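Local coordinates for uncharacterized protein conserved in bacteria (Streptococcus suis, PDB 4FZ4) that probably binds host glycosaminoglycans, being a domain of a surface antigen that mediates attachment of this pathogenic bacterium to host cells, at residues A[39-42]-A[43-47]; A[74-77]-A[78-82]; A[30-33]-A[34-37]. All coordinates share one frame; numbering follows the deposited sequence.

Interaction 1: residues A[39-42]-A[43-47]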
loop_
_atom_site.group_PDB
_atom_site.type_symbol
_atom_site.label_atom_id
_atom_site.label_comp_id
_atom_site.label_asym_id
_atom_site.label_seq_id
_atom_site.Cartn_x
_atom_site.Cartn_y
_atom_site.Cartn_z
ATOM N N LYS A 39 -7.415 3.312 7.744
ATOM C CA LYS A 39 -8.569 3.663 6.923
ATOM C C LYS A 39 -8.529 5.137 6.515
ATOM O O LYS A 39 -8.584 5.463 5.329
ATOM C CB LYS A 39 -9.860 3.371 7.693
ATOM C CG LYS A 39 -11.129 3.663 6.918
ATOM C CD LYS A 39 -12.358 3.485 7.789
ATOM C CE LYS A 39 -13.611 3.917 7.046
ATOM N NZ LYS A 39 -13.521 5.334 6.579
ATOM N N ALA A 40 -8.424 6.024 7.502
ATOM C CA ALA A 40 -8.380 7.458 7.232
ATOM C C ALA A 40 -7.080 7.836 6.548
ATOM O O ALA A 40 -7.032 8.787 5.765
ATOM C CB ALA A 40 -8.533 8.246 8.529
ATOM N N LEU A 41 -6.016 7.097 6.845
ATOM C CA LEU A 41 -4.723 7.379 6.229
ATOM C C LEU A 41 -4.810 7.036 4.741
ATOM O O LEU A 41 -4.468 7.845 3.879
ATOM C CB LEU A 41 -3.626 6.555 6.904
ATOM C CG LEU A 41 -2.201 7.008 6.604
ATOM C CD1 LEU A 41 -2.059 8.475 6.995
ATOM C CD2 LEU A 41 -1.207 6.135 7.369
ATOM N N TRP A 42 -5.290 5.834 4.446
ATOM C CA TRP A 42 -5.441 5.409 3.062
ATOM C C TRP A 42 -6.361 6.373 2.304
ATOM O O TRP A 42 -6.100 6.724 1.151
ATOM C CB TRP A 42 -6.019 3.990 3.002
ATOM C CG TRP A 42 -6.425 3.605 1.616
ATOM C CD1 TRP A 42 -7.663 3.198 1.208
ATOM C CD2 TRP A 42 -5.606 3.648 0.441
ATOM N NE1 TRP A 42 -7.666 2.991 -0.150
ATOM C CE2 TRP A 42 -6.417 3.261 -0.647
ATOM C CE3 TRP A 42 -4.266 3.978 0.204
ATOM C CZ2 TRP A 42 -5.936 3.194 -1.960
ATOM C CZ3 TRP A 42 -3.781 3.911 -1.103
ATOM C CH2 TRP A 42 -4.619 3.522 -2.170
ATOM N N GLU A 43 -7.437 6.794 2.962
ATOM C CA GLU A 43 -8.408 7.717 2.373
ATOM C C GLU A 43 -7.703 8.958 1.849
ATOM O O GLU A 43 -8.033 9.469 0.780
ATOM C CB GLU A 43 -9.434 8.142 3.426
ATOM C CG GLU A 43 -10.873 8.024 3.000
ATOM C CD GLU A 43 -11.564 6.839 3.636
ATOM O OE1 GLU A 43 -11.177 5.692 3.329
ATOM O OE2 GLU A 43 -12.489 7.056 4.454
ATOM N N GLU A 44 -6.731 9.433 2.623
ATOM C CA GLU A 44 -5.964 10.621 2.272
ATOM C C GLU A 44 -5.004 10.360 1.131
ATOM O O GLU A 44 -4.904 11.166 0.202
ATOM C CB GLU A 44 -5.187 11.124 3.489
ATOM C CG GLU A 44 -6.080 11.498 4.648
ATOM C CD GLU A 44 -7.086 12.571 4.275
ATOM O OE1 GLU A 44 -6.670 13.733 4.087
ATOM O OE2 GLU A 44 -8.289 12.247 4.161
ATOM N N PHE A 45 -4.278 9.249 1.208
ATOM C CA PHE A 45 -3.337 8.914 0.145
ATOM C C PHE A 45 -4.129 8.725 -1.157
ATOM O O PHE A 45 -3.655 9.083 -2.243
ATOM C CB PHE A 45 -2.561 7.625 0.474
ATOM C CG PHE A 45 -1.632 7.740 1.671
ATOM C CD1 PHE A 45 -0.841 8.867 1.862
ATOM C CD2 PHE A 45 -1.518 6.697 2.578
ATOM C CE1 PHE A 45 0.053 8.952 2.947
ATOM C CE2 PHE A 45 -0.625 6.773 3.663
ATOM C CZ PHE A 45 0.154 7.902 3.841
ATOM N N LEU A 46 -5.340 8.175 -1.044
ATOM C CA LEU A 46 -6.188 7.950 -2.226
ATOM C C LEU A 46 -6.567 9.278 -2.857
ATOM O O LEU A 46 -6.351 9.505 -4.054
ATOM C CB LEU A 46 -7.455 7.192 -1.844
ATOM C CG LEU A 46 -8.489 6.936 -2.945
ATOM C CD1 LEU A 46 -7.845 6.374 -4.197
ATOM C CD2 LEU A 46 -9.510 5.962 -2.412
ATOM N N ARG A 47 -7.129 10.156 -2.034
ATOM C CA ARG A 47 -7.530 11.477 -2.481
ATOM C C ARG A 47 -6.318 12.206 -3.062
ATOM O O ARG A 47 -6.397 12.793 -4.130
ATOM C CB ARG A 47 -8.120 12.259 -1.301
ATOM C CG ARG A 47 -8.438 13.722 -1.593
ATOM C CD ARG A 47 -9.051 14.401 -0.370
ATOM N NE ARG A 47 -8.166 14.375 0.798
ATOM C CZ ARG A 47 -7.033 15.070 0.899
ATOM N NH1 ARG A 47 -6.643 15.853 -0.104
ATOM N NH2 ARG A 47 -6.293 14.989 2.003
HETATM O O HOH W 1 -9.666 10.458 6.213
#
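Lys39 and Glu43 are one helical turn apart, and the two side chains run alongside each other in the same direction. The lysine chain runs out extended and bends only at its last torsion (chi4 -57°), which swings NZ across to Glu43. There it forms a salt bridge, Lys39 NZ to Glu43 OE2 2.9 Å, meeting the oxygen on its syn side and 17° out of the carboxylate plane. Long flexible chains of opposite charge suit this outer side of the helix, where each can reach the other without leaving the surface.

A hydrophobic pair lies further round the helix. Leu41 and Phe45 cross obliquely, with the branch point of the leucine rather than its methyl tips leading: Leu41 CG comes to 3.3 Å from Phe45 CE2, a tight approach. Trp42 has CG anti to the backbone N (chi1 170°), and Leu46 CB sits 4.2 Å above one face of the indole, displaced toward the rim. Phe45 adds its CB, 4.0 Å from Trp42 CE3, at a slant to the ring.

Backbone bonds hold these spacings, among them Phe45 N to Leu41 O at 3.0 Å and Leu46 N to Trp42 O at 2.7 Å. A water donates both to Ala40 O, 3.2 Å away, and to Glu44 OE2; the other carboxylate oxygen of Glu44 makes a salt bridge to Arg47.

The segment is thus an amphipathic piece of helix 36-55. Its charged side carries Lys39, Glu43 and Glu44, while buried Trp42 packs between helix 3-23, through Leu20 and Leu23, and helix 66-95, through Ile80, Glu83 and Arg87.

Interaction 2: residues A[74-77]-A[78-82]. With NO3 (nitrate ion), chain D.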
loop_
_atom_site.group_PDB
_atom_site.type_symbol
_atom_site.label_atom_id
_atom_site.label_comp_id
_atom_site.label_asym_id
_atom_site.label_seq_id
_atom_site.Cartn_x
_atom_site.Cartn_y
_atom_site.Cartn_z
ATOM N N ASN A 74 5.241 7.743 -7.295
ATOM C CA ASN A 74 6.030 6.625 -6.786
ATOM C C ASN A 74 5.650 6.263 -5.353
ATOM O O ASN A 74 5.505 5.089 -5.026
ATOM C CB ASN A 74 7.519 6.947 -6.838
ATOM C CG ASN A 74 8.042 7.043 -8.251
ATOM O OD1 ASN A 74 7.769 6.180 -9.089
ATOM N ND2 ASN A 74 8.810 8.090 -8.523
ATOM N N ASP A 75 5.482 7.261 -4.494
ATOM C CA ASP A 75 5.121 6.969 -3.107
ATOM C C ASP A 75 3.734 6.333 -3.062
ATOM O O ASP A 75 3.491 5.415 -2.283
ATOM C CB ASP A 75 5.147 8.241 -2.245
ATOM C CG ASP A 75 6.538 8.888 -2.171
ATOM O OD1 ASP A 75 7.548 8.222 -2.502
ATOM O OD2 ASP A 75 6.620 10.070 -1.766
ATOM N N PHE A 76 2.836 6.805 -3.922
ATOM C CA PHE A 76 1.474 6.285 -3.966
ATOM C C PHE A 76 1.471 4.771 -4.159
ATOM O O PHE A 76 0.737 4.037 -3.485
ATOM C CB PHE A 76 0.695 6.971 -5.092
ATOM C CG PHE A 76 -0.779 6.690 -5.069
ATOM C CD1 PHE A 76 -1.445 6.493 -3.862
ATOM C CD2 PHE A 76 -1.506 6.610 -6.254
ATOM C CE1 PHE A 76 -2.809 6.211 -3.834
ATOM C CE2 PHE A 76 -2.868 6.330 -6.242
ATOM C CZ PHE A 76 -3.520 6.128 -5.031
ATOM N N LYS A 77 2.304 4.309 -5.079
ATOM C CA LYS A 77 2.413 2.892 -5.364
ATOM C C LYS A 77 2.690 2.107 -4.073
ATOM O O LYS A 77 2.051 1.090 -3.804
ATOM C CB LYS A 77 3.528 2.683 -6.383
ATOM C CG LYS A 77 3.985 1.255 -6.551
ATOM C CD LYS A 77 5.214 1.195 -7.444
ATOM C CE LYS A 77 5.777 -0.213 -7.476
ATOM N NZ LYS A 77 7.047 -0.290 -8.244
ATOM N N TYR A 78 3.628 2.594 -3.266
ATOM C CA TYR A 78 3.956 1.934 -2.009
ATOM C C TYR A 78 2.839 2.071 -0.980
ATOM O O TYR A 78 2.669 1.201 -0.124
ATOM C CB TYR A 78 5.285 2.474 -1.472
ATOM C CG TYR A 78 6.437 2.047 -2.354
ATOM C CD1 TYR A 78 6.869 0.725 -2.368
ATOM C CD2 TYR A 78 7.020 2.939 -3.262
ATOM C CE1 TYR A 78 7.846 0.291 -3.266
ATOM C CE2 TYR A 78 8.001 2.517 -4.171
ATOM C CZ TYR A 78 8.407 1.188 -4.164
ATOM O OH TYR A 78 9.379 0.755 -5.039
ATOM N N GLN A 79 2.067 3.151 -1.076
ATOM C CA GLN A 79 0.948 3.359 -0.160
ATOM C C GLN A 79 -0.148 2.377 -0.543
ATOM O O GLN A 79 -0.890 1.886 0.312
ATOM C CB GLN A 79 0.432 4.796 -0.258
ATOM C CG GLN A 79 1.462 5.812 0.179
ATOM C CD GLN A 79 1.170 7.217 -0.293
ATOM O OE1 GLN A 79 1.926 8.144 0.013
ATOM N NE2 GLN A 79 0.082 7.393 -1.046
ATOM N N ILE A 80 -0.249 2.091 -1.836
ATOM C CA ILE A 80 -1.245 1.134 -2.316
ATOM C C ILE A 80 -0.907 -0.254 -1.772
ATOM O O ILE A 80 -1.790 -0.996 -1.331
ATOM C CB ILE A 80 -1.262 1.066 -3.853
ATOM C CG1 ILE A 80 -1.882 2.354 -4.414
ATOM C CG2 ILE A 80 -2.039 -0.177 -4.315
ATOM C CD1 ILE A 80 -1.711 2.511 -5.916
ATOM N N LYS A 81 0.379 -0.603 -1.799
ATOM C CA LYS A 81 0.812 -1.901 -1.292
ATOM C C LYS A 81 0.430 -2.075 0.176
ATOM O O LYS A 81 -0.108 -3.114 0.574
ATOM C CB LYS A 81 2.325 -2.064 -1.453
ATOM C CG LYS A 81 2.715 -2.971 -2.605
ATOM C CD LYS A 81 2.042 -4.334 -2.447
ATOM C CE LYS A 81 2.275 -5.236 -3.648
ATOM N NZ LYS A 81 1.485 -6.501 -3.528
ATOM N N VAL A 82 0.702 -1.050 0.979
ATOM C CA VAL A 82 0.380 -1.109 2.399
ATOM C C VAL A 82 -1.114 -1.351 2.621
ATOM O O VAL A 82 -1.495 -2.245 3.376
ATOM C CB VAL A 82 0.850 0.185 3.126
ATOM C CG1 VAL A 82 0.371 0.195 4.576
ATOM C CG2 VAL A 82 2.373 0.249 3.101
HETATM N N NO3 D . 0.014 10.120 -2.767
HETATM O O1 NO3 D . -1.100 9.528 -2.113
HETATM O O2 NO3 D . -0.027 10.371 -4.166
HETATM O O3 NO3 D . 1.169 10.477 -2.014
#
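Phe76 and Ile80 form an i to i+4 CH-pi pair on the inward side of helix 66-95, beside a nitrate site probably filled from the crystallisation liquor. Ile80 CD1 lies 4.0 Å from the centroid of the Phe76 ring and only 11° off its normal, so the methyl sits over the middle of the face. The extended CG1 branch of Ile80 carries it there. Gln79 comes instead at the ring's edge: its NE2 is 3.3 Å from Phe76 CD1, with amide and ring planes 72° apart.

In this all-helical fold the two hydrophobic residues suit their buried places, since Phe76 reaches Leu16 and Leu20 of helix 3-23 and Met53 of helix 36-55, while Ile80 also meets Leu20. Glutamine, polar yet uncharged, can border that core and still donate a hydrogen bond to the anion: Gln79 NE2 bonds nitrate O1 at 2.7 Å with an N-H...O angle of 157°.

On another side of the helix, Tyr78 CD2 approaches the backbone oxygen of Asn74 at 3.2 Å, and the tyrosine packs on Arg127, Val130 and Asp131 of helix 123-152. Asp75 OD1 accepts a hydrogen bond from Gly123 N, at the start of that same helix.

Interaction 3: residues A[30-33]-A[34-37]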
loop_
_atom_site.group_PDB
_atom_site.type_symbol
_atom_site.label_atom_id
_atom_site.label_comp_id
_atom_site.label_asym_id
_atom_site.label_seq_id
_atom_site.Cartn_x
_atom_site.Cartn_y
_atom_site.Cartn_z
ATOM N N GLY A 30 -12.947 -2.703 6.741
ATOM C CA GLY A 30 -14.111 -2.157 7.416
ATOM C C GLY A 30 -13.872 -1.018 8.395
ATOM O O GLY A 30 -12.870 -0.308 8.318
ATOM N N ASP A 31 -14.808 -0.855 9.330
ATOM C CA ASP A 31 -14.744 0.211 10.327
ATOM C C ASP A 31 -14.225 -0.212 11.701
ATOM O O ASP A 31 -14.336 0.554 12.662
ATOM C CB ASP A 31 -16.127 0.855 10.503
ATOM C CG ASP A 31 -16.613 1.563 9.248
ATOM O OD1 ASP A 31 -15.875 2.428 8.728
ATOM O OD2 ASP A 31 -17.739 1.263 8.790
ATOM N N ALA A 32 -13.675 -1.418 11.816
ATOM C CA ALA A 32 -13.148 -1.855 13.106
ATOM C C ALA A 32 -12.152 -0.807 13.599
ATOM O O ALA A 32 -11.454 -0.170 12.801
ATOM C CB ALA A 32 -12.471 -3.200 12.970
ATOM N N GLN A 33 -12.095 -0.625 14.915
ATOM C CA GLN A 33 -11.198 0.357 15.514
ATOM C C GLN A 33 -9.733 0.037 15.237
ATOM O O GLN A 33 -8.892 0.937 15.195
ATOM C CB GLN A 33 -11.451 0.443 17.027
ATOM C CG GLN A 33 -10.606 1.479 17.765
ATOM C CD GLN A 33 -9.325 0.901 18.339
ATOM O OE1 GLN A 33 -8.402 1.640 18.696
ATOM N NE2 GLN A 33 -9.265 -0.422 18.446
ATOM N N ASP A 34 -9.431 -1.242 15.030
ATOM C CA ASP A 34 -8.055 -1.665 14.768
ATOM C C ASP A 34 -7.463 -1.055 13.492
ATOM O O ASP A 34 -6.247 -0.879 13.385
ATOM C CB ASP A 34 -7.983 -3.190 14.661
ATOM C CG ASP A 34 -8.549 -3.889 15.876
ATOM O OD1 ASP A 34 -8.380 -5.121 15.981
ATOM O OD2 ASP A 34 -9.169 -3.211 16.724
ATOM N N TYR A 35 -8.329 -0.716 12.541
ATOM C CA TYR A 35 -7.897 -0.174 11.255
ATOM C C TYR A 35 -8.360 1.253 10.993
ATOM O O TYR A 35 -8.162 1.788 9.898
ATOM C CB TYR A 35 -8.422 -1.085 10.154
ATOM C CG TYR A 35 -8.263 -2.546 10.487
ATOM C CD1 TYR A 35 -6.999 -3.103 10.655
ATOM C CD2 TYR A 35 -9.376 -3.371 10.655
ATOM C CE1 TYR A 35 -6.836 -4.443 10.978
ATOM C CE2 TYR A 35 -9.225 -4.726 10.983
ATOM C CZ TYR A 35 -7.946 -5.249 11.141
ATOM O OH TYR A 35 -7.765 -6.573 11.463
ATOM N N SER A 36 -8.976 1.862 12.000
ATOM C CA SER A 36 -9.487 3.221 11.892
ATOM C C SER A 36 -8.421 4.201 11.429
ATOM O O SER A 36 -8.708 5.116 10.652
ATOM C CB SER A 36 -10.055 3.665 13.241
ATOM O OG SER A 36 -9.118 3.431 14.284
ATOM N N TYR A 37 -7.193 4.014 11.905
ATOM C CA TYR A 37 -6.107 4.898 11.515
ATOM C C TYR A 37 -5.674 4.669 10.054
ATOM O O TYR A 37 -5.542 5.620 9.285
ATOM C CB TYR A 37 -4.919 4.722 12.463
ATOM C CG TYR A 37 -3.776 5.665 12.158
ATOM C CD1 TYR A 37 -2.822 5.342 11.201
ATOM C CD2 TYR A 37 -3.669 6.889 12.804
ATOM C CE1 TYR A 37 -1.783 6.211 10.894
ATOM C CE2 TYR A 37 -2.636 7.771 12.503
ATOM C CZ TYR A 37 -1.694 7.421 11.549
ATOM O OH TYR A 37 -0.646 8.261 11.278
#
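The ring of Tyr35 meets the methyl of Ala32 obliquely, Tyr35 CD2 lying 3.9 Å from Ala32 CB, while CB of its chain neighbour Asp34 stands 3.9 Å above the ring plane, over its centre. Tyr29 also meets this ring, with the two planes at about 40°. A small residue at position 32 lets the aromatic group fold back close to the backbone, and the broad ring is buried against Ala90 and Arg93 of helix 66-95.

Two other flat groups sit further out. The Gln33 amide and the Asp34 carboxylate are turned almost perpendicular, their planes 83° apart, with Gln33 NE2 3.3 Å from Asp34 OD2. The other carboxylate oxygen, OD1, forms a long, weak ion pair with Arg93.

The backbone that carries these side chains makes a beta turn. Tyr35 N donates to Ala32 O at 3.2 Å, and the two corner residues, Gln33 and Asp34, both have helix-like backbone angles. A second, overlapping turn follows at once: Ser36 N donates weakly to Gln33 O at 3.3 Å. The chain thereby winds into helix 36-55, whose N-cap position is taken by Tyr35.

Serine fits the first turn because its short hydroxyl can fold back on the preceding backbone. With OG lying between its own nitrogen and carbonyl carbon (chi1 51°), Ser36 donates from OG to Gln33 O at 2.7 Å. That single carbonyl oxygen is thus gripped by both the hydroxyl and the backbone N-H of Ser36. The shorter hydroxyl bond reinforces the weak backbone one and fixes the serine's rotation at the start of the helix.

In the fold
From the N terminus the contacts come in series, none nested in or crossing another; each is local to one continuous stretch, so none closes a long loop. Interaction 3 shapes the turn that ends the loop after helix 3-23 and starts helix 36-55. Interaction 1 lies a turn further along that helix; the aliphatic end of Lys39 touches Asp31 and Gly30, so it leans back on the loop. After the connection to helix 66-95, interaction 2 packs against interaction 1: Trp42 rests on Phe76 and Ile80, and Phe45 on Gln79. These two patches thus form facing sides of one interhelical seam, which helix 3-23 also joins. Interactions 2 and 3 do not touch.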